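Local coordinates for protein tumor necrosis factor ligand superfamily member 13 (Mus musculus, PDB 1U5X) that acts as a homotrimeric cytokine of the tumour necrosis factor family, binding the receptors TACI and BCMA through its TNF domain and helping to regulate tumour cell growth, at residues G69-E75 / D113-I119; V11-I15 / L126-P130. All coordinates share one frame; numbering follows the deposited sequence.

Contact 1 (G69-E75 / D113-I119); sequences GQVVSRE and DIITVKI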
loop_
_atom_site.group_PDB
_atom_site.type_symbol
_atom_site.label_atom_id
_atom_site.label_comp_id
_atom_site.label_asym_id
_atom_site.label_seq_id
_atom_site.Cartn_x
_atom_site.Cartn_y
_atom_site.Cartn_z
ATOM N N GLY A 69 9.060 4.793 11.836
ATOM C CA GLY A 69 8.290 5.182 10.683
ATOM C C GLY A 69 9.018 6.184 9.821
ATOM O O GLY A 69 9.893 6.915 10.276
ATOM N N GLN A 70 8.599 6.257 8.586
ATOM C CA GLN A 70 9.229 7.145 7.630
ATOM C C GLN A 70 8.279 8.261 7.271
ATOM O O GLN A 70 7.086 8.088 7.310
ATOM C CB GLN A 70 9.690 6.416 6.386
ATOM C CG GLN A 70 8.611 5.998 5.416
ATOM C CD GLN A 70 8.146 4.614 5.685
ATOM O OE1 GLN A 70 8.208 4.129 6.851
ATOM N NE2 GLN A 70 7.670 3.951 4.633
ATOM N N VAL A 71 8.840 9.400 6.896
ATOM C CA VAL A 71 8.097 10.565 6.503
ATOM C C VAL A 71 8.519 10.996 5.114
ATOM O O VAL A 71 9.699 11.225 4.874
ATOM C CB VAL A 71 8.404 11.737 7.464
ATOM C CG1 VAL A 71 7.454 12.909 7.206
ATOM C CG2 VAL A 71 8.340 11.290 8.931
ATOM N N VAL A 72 7.560 11.119 4.208
ATOM C CA VAL A 72 7.797 11.512 2.819
ATOM C C VAL A 72 7.270 12.918 2.580
ATOM O O VAL A 72 6.104 13.180 2.840
ATOM C CB VAL A 72 7.076 10.543 1.839
ATOM C CG1 VAL A 72 7.295 10.928 0.396
ATOM C CG2 VAL A 72 7.544 9.082 2.055
ATOM N N SER A 73 8.145 13.823 2.127
ATOM C CA SER A 73 7.850 15.245 2.002
ATOM C C SER A 73 8.298 15.814 0.667
ATOM O O SER A 73 9.176 15.244 -0.015
ATOM C CB SER A 73 8.509 16.064 3.121
ATOM O OG SER A 73 8.277 15.519 4.399
ATOM N N ARG A 74 7.685 16.929 0.307
ATOM C CA ARG A 74 8.076 17.701 -0.858
ATOM C C ARG A 74 8.542 19.098 -0.441
ATOM O O ARG A 74 7.948 19.760 0.421
ATOM C CB ARG A 74 6.947 17.771 -1.898
ATOM C CG ARG A 74 5.796 18.731 -1.602
ATOM C CD ARG A 74 5.214 19.372 -2.858
ATOM N NE ARG A 74 3.778 19.593 -2.737
ATOM C CZ ARG A 74 3.192 20.784 -2.595
ATOM N NH1 ARG A 74 3.910 21.900 -2.544
ATOM N NH2 ARG A 74 1.868 20.859 -2.490
ATOM N N GLU A 75 9.631 19.553 -1.039
ATOM C CA GLU A 75 10.056 20.931 -0.816
ATOM C C GLU A 75 10.174 21.566 -2.192
ATOM O O GLU A 75 10.894 21.058 -3.040
ATOM C CB GLU A 75 11.385 21.027 -0.054
ATOM C CG GLU A 75 11.918 19.742 0.525
ATOM C CD GLU A 75 13.231 19.908 1.283
ATOM O OE1 GLU A 75 13.751 21.059 1.387
ATOM O OE2 GLU A 75 13.766 18.881 1.755
ATOM N N ASP A 113 10.506 20.545 -7.600
ATOM C CA ASP A 113 10.279 19.923 -6.286
ATOM C C ASP A 113 11.405 18.953 -5.942
ATOM O O ASP A 113 11.992 18.338 -6.847
ATOM C CB ASP A 113 8.960 19.151 -6.261
ATOM C CG ASP A 113 7.755 20.026 -6.009
ATOM O OD1 ASP A 113 7.883 21.257 -5.836
ATOM O OD2 ASP A 113 6.611 19.528 -5.955
ATOM N N ILE A 114 11.727 18.875 -4.644
ATOM C CA ILE A 114 12.621 17.862 -4.075
ATOM C C ILE A 114 11.797 16.944 -3.155
ATOM O O ILE A 114 11.125 17.439 -2.265
ATOM C CB ILE A 114 13.740 18.542 -3.267
ATOM C CG1 ILE A 114 14.620 19.409 -4.168
ATOM C CG2 ILE A 114 14.625 17.494 -2.601
ATOM C CD1 ILE A 114 15.548 20.307 -3.388
ATOM N N ILE A 115 11.818 15.635 -3.402
ATOM C CA ILE A 115 11.163 14.637 -2.567
ATOM C C ILE A 115 12.166 14.015 -1.590
ATOM O O ILE A 115 13.240 13.580 -2.006
ATOM C CB ILE A 115 10.528 13.535 -3.457
ATOM C CG1 ILE A 115 9.669 14.156 -4.565
ATOM C CG2 ILE A 115 9.718 12.519 -2.606
ATOM C CD1 ILE A 115 8.586 15.074 -4.079
ATOM N N THR A 116 11.816 14.001 -0.299
ATOM C CA THR A 116 12.657 13.463 0.762
ATOM C C THR A 116 11.967 12.288 1.438
ATOM O O THR A 116 10.735 12.284 1.558
ATOM C CB THR A 116 12.977 14.513 1.830
ATOM O OG1 THR A 116 11.775 15.152 2.306
ATOM C CG2 THR A 116 13.829 15.665 1.294
ATOM N N VAL A 117 12.744 11.290 1.849
ATOM C CA VAL A 117 12.233 10.202 2.708
ATOM C C VAL A 117 13.123 10.184 3.934
ATOM O O VAL A 117 14.324 9.928 3.818
ATOM C CB VAL A 117 12.226 8.829 1.983
ATOM C CG1 VAL A 117 11.679 7.731 2.886
ATOM C CG2 VAL A 117 11.400 8.882 0.735
ATOM N N LYS A 118 12.569 10.549 5.092
ATOM C CA LYS A 118 13.351 10.666 6.326
ATOM C C LYS A 118 12.769 9.776 7.410
ATOM O O LYS A 118 11.534 9.653 7.535
ATOM C CB LYS A 118 13.393 12.129 6.830
ATOM C CG LYS A 118 14.082 13.081 5.867
ATOM C CD LYS A 118 14.120 14.529 6.394
ATOM C CE LYS A 118 15.200 15.330 5.704
ATOM N NZ LYS A 118 15.278 16.714 6.217
ATOM N N ILE A 119 13.666 9.142 8.162
ATOM C CA ILE A 119 13.331 8.418 9.379
ATOM C C ILE A 119 13.851 9.217 10.579
ATOM O O ILE A 119 15.052 9.412 10.712
ATOM C CB ILE A 119 13.947 6.990 9.337
ATOM C CG1 ILE A 119 13.304 6.143 8.242
ATOM C CG2 ILE A 119 13.716 6.288 10.677
ATOM C CD1 ILE A 119 13.752 6.373 6.814
HETATM O O HOH W 1 10.652 13.759 4.675
HETATM O O HOH W 2 11.691 17.809 3.782
#

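Contact 2 (V11-I15 / L126-P130); sequences VPVNI and LSLSP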
loop_
_atom_site.group_PDB
_atom_site.type_symbol
_atom_site.label_atom_id
_atom_site.label_comp_id
_atom_site.label_asym_id
_atom_site.label_seq_id
_atom_site.Cartn_x
_atom_site.Cartn_y
_atom_site.Cartn_z
ATOM N N VAL A 11 15.777 1.679 -4.977
ATOM C CA VAL A 11 16.142 0.840 -3.844
ATOM C C VAL A 11 17.387 1.402 -3.166
ATOM O O VAL A 11 18.050 2.289 -3.713
ATOM C CB VAL A 11 16.369 -0.618 -4.296
ATOM C CG1 VAL A 11 15.088 -1.166 -4.932
ATOM C CG2 VAL A 11 17.540 -0.727 -5.232
ATOM N N PRO A 12 17.721 0.937 -1.961
ATOM C CA PRO A 12 18.872 1.508 -1.262
ATOM C C PRO A 12 20.243 1.171 -1.862
ATOM O O PRO A 12 20.483 0.081 -2.397
ATOM C CB PRO A 12 18.771 0.913 0.142
ATOM C CG PRO A 12 17.323 0.440 0.279
ATOM C CD PRO A 12 17.027 -0.051 -1.124
ATOM N N VAL A 13 21.148 2.124 -1.719
ATOM C CA VAL A 13 22.571 1.878 -1.935
ATOM C C VAL A 13 23.286 1.821 -0.576
ATOM O O VAL A 13 24.182 1.007 -0.362
ATOM C CB VAL A 13 23.227 2.922 -2.878
ATOM C CG1 VAL A 13 22.451 3.108 -4.108
ATOM C CG2 VAL A 13 23.454 4.248 -2.225
ATOM N N ASN A 14 22.895 2.714 0.326
ATOM C CA ASN A 14 23.372 2.713 1.709
ATOM C C ASN A 14 22.490 3.612 2.570
ATOM O O ASN A 14 21.679 4.394 2.073
ATOM C CB ASN A 14 24.859 3.101 1.847
ATOM C CG ASN A 14 25.112 4.578 1.641
ATOM O OD1 ASN A 14 24.809 5.116 0.594
ATOM N ND2 ASN A 14 25.714 5.230 2.635
ATOM N N ILE A 15 22.659 3.483 3.869
ATOM C CA ILE A 15 21.864 4.205 4.836
ATOM C C ILE A 15 22.779 5.206 5.542
ATOM O O ILE A 15 23.790 4.802 6.117
ATOM C CB ILE A 15 21.274 3.169 5.807
ATOM C CG1 ILE A 15 20.201 2.344 5.080
ATOM C CG2 ILE A 15 20.699 3.833 7.044
ATOM C CD1 ILE A 15 20.157 0.931 5.522
ATOM N N LEU A 126 17.752 0.288 9.509
ATOM C CA LEU A 126 16.931 0.071 8.311
ATOM C C LEU A 126 17.596 -1.008 7.463
ATOM O O LEU A 126 18.813 -1.111 7.453
ATOM C CB LEU A 126 16.840 1.356 7.496
ATOM C CG LEU A 126 16.484 2.649 8.232
ATOM C CD1 LEU A 126 16.423 3.853 7.283
ATOM C CD2 LEU A 126 15.154 2.460 8.949
ATOM N N SER A 127 16.805 -1.809 6.752
ATOM C CA SER A 127 17.366 -2.832 5.858
ATOM C C SER A 127 17.723 -2.174 4.524
ATOM O O SER A 127 16.966 -1.339 4.009
ATOM C CB SER A 127 16.363 -3.975 5.631
ATOM O OG SER A 127 16.788 -4.879 4.619
ATOM N N LEU A 128 18.892 -2.534 4.002
ATOM C CA LEU A 128 19.321 -2.156 2.660
ATOM C C LEU A 128 18.643 -3.010 1.587
ATOM O O LEU A 128 18.826 -2.756 0.392
ATOM C CB LEU A 128 20.837 -2.354 2.480
ATOM C CG LEU A 128 21.826 -1.342 3.050
ATOM C CD1 LEU A 128 23.230 -1.758 2.660
ATOM C CD2 LEU A 128 21.480 0.045 2.515
ATOM N N SER A 129 17.932 -4.054 1.992
ATOM C CA SER A 129 17.432 -5.009 1.023
ATOM C C SER A 129 16.482 -4.312 0.090
ATOM O O SER A 129 15.558 -3.640 0.568
ATOM C CB SER A 129 16.695 -6.162 1.694
ATOM O OG SER A 129 15.968 -6.894 0.731
ATOM N N PRO A 130 16.662 -4.488 -1.225
ATOM C CA PRO A 130 15.767 -3.859 -2.216
ATOM C C PRO A 130 14.346 -4.416 -2.155
ATOM O O PRO A 130 13.375 -3.755 -2.565
ATOM C CB PRO A 130 16.461 -4.172 -3.560
ATOM C CG PRO A 130 17.237 -5.414 -3.304
ATOM C CD PRO A 130 17.687 -5.329 -1.869
#

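Contact 1 (G69-E75 / D113-I119)
Val71, Ser73 and Glu75 each exchange a pair of backbone hydrogen bonds with Lys118, Thr116 and Ile114, so the peptide groups of these six residues are satisfied across the two antiparallel strands. Val71 N gives to Lys118 O at 2.8 Å, nearly in line with the carbonyl, and Ser73 O takes Thr116 N at 2.9 Å. In the non-hydrogen-bonded pairs between them, CA-H groups lean on the same oxygens, as Val72 CA does on Thr116 O (3.3 Å).

A water bridges the two hydroxyls, Ser73 OG and Thr116 OG1, and also donates to Val71 O (2.7 Å). Thr116 OG1, between its own N and carbonyl carbon (chi1 51°), reaches both this water and a second, which donates to Glu75 OE2. Small hydroxyl side chains suit this partly hydrated face. These are neighbouring strands of the TNF jelly roll. On the other face Val72, Ile115 and Val117 are apolar, with Arg74 at the end: Val72 CG2 lies beside Val117 CG2 (4.1 Å), Val72 packs on Ser57 of strand 51-61 and Ile115 on Val47 of strand 44-47.

Arg74 and Asp113 hold nearly parallel planes, yet the aliphatic part of the arginine does the touching, Arg74 CD lying 3.4 Å from Asp113 OD2, and no N-H points at that oxygen. The guanidinium forms its salt bridge with Glu81, whereas Asp113 OD2 accepts from His110 N.

Contact 2 (V11-I15 / L126-P130)
Chi1 of -71° sets Ile15 CG1 opposite its carbonyl carbon, and chi2 of 145° carries CD1 toward the 126-130 loop, where it meets Leu128. In the leucine, chi2 of -177° extends CD1 and leaves CD2, the other branch, turned to the strand. The two side chains pass at a slant, and Ile15 CD1 to Leu128 CD2, at 3.4 Å, is tighter than usual for methyl groups. The same leucine methyl lies 3.4 Å from Asn14 CA and 3.7 Å from Pro12 CB, inside the corner the chain turns at Val13. Leucine suits this place because its forked end lets one methyl touch Pro12, Asn14 and Ile15 together. Ile15 CD1 also comes within 3.1 Å of Leu126 O, the nearest approach between the segments.

Beside it, the Pro12 ring meets the loop backbone, its CG 3.5 Å from Leu128 O. At the far end, Val11 CG1 rests against Pro130 CB at 3.6 Å, a methyl against a rigid ring. Proline offers a compact apolar ring in both segments, and Pro12 O still bonds Gln29 NE2.

The loop keeps its shape by bonds of its own. Ser127 OG accepts from Ser129 N at 3.0 Å, forming an ST turn, while Ser127 O takes the hydroxyl of Thr133 and Ser129 OG is bonded to His131 N. Across the contact, carbon atoms meet methyls and carbonyl oxygens, as a loop leading into strand 134-139 is laid against the cornered strand 7-16 of the TNF-family jelly roll.

In the fold
Contact 1 is partly buried, its centre about 6 Å from the centre of the chain, whereas contact 2 is a surface contact with its centre about 11 Å from that point. Contact 1 joins two strands through paired backbone bonds and bound waters; contact 2 joins a strand to a loop by van der Waals contact of side chains with side chains and loop backbone, and buries less surface. The elements are nonetheless linked: strand 114-119 leads into the loop that holds 126-130, and strand 24-34 pairs with both 114-119 and 7-16. The two contacts meet directly where Ile119 CD1 packs on Leu126 CD1 at 3.7 Å. Along the chain, contact 1 is nested within the longer loop that contact 2 closes.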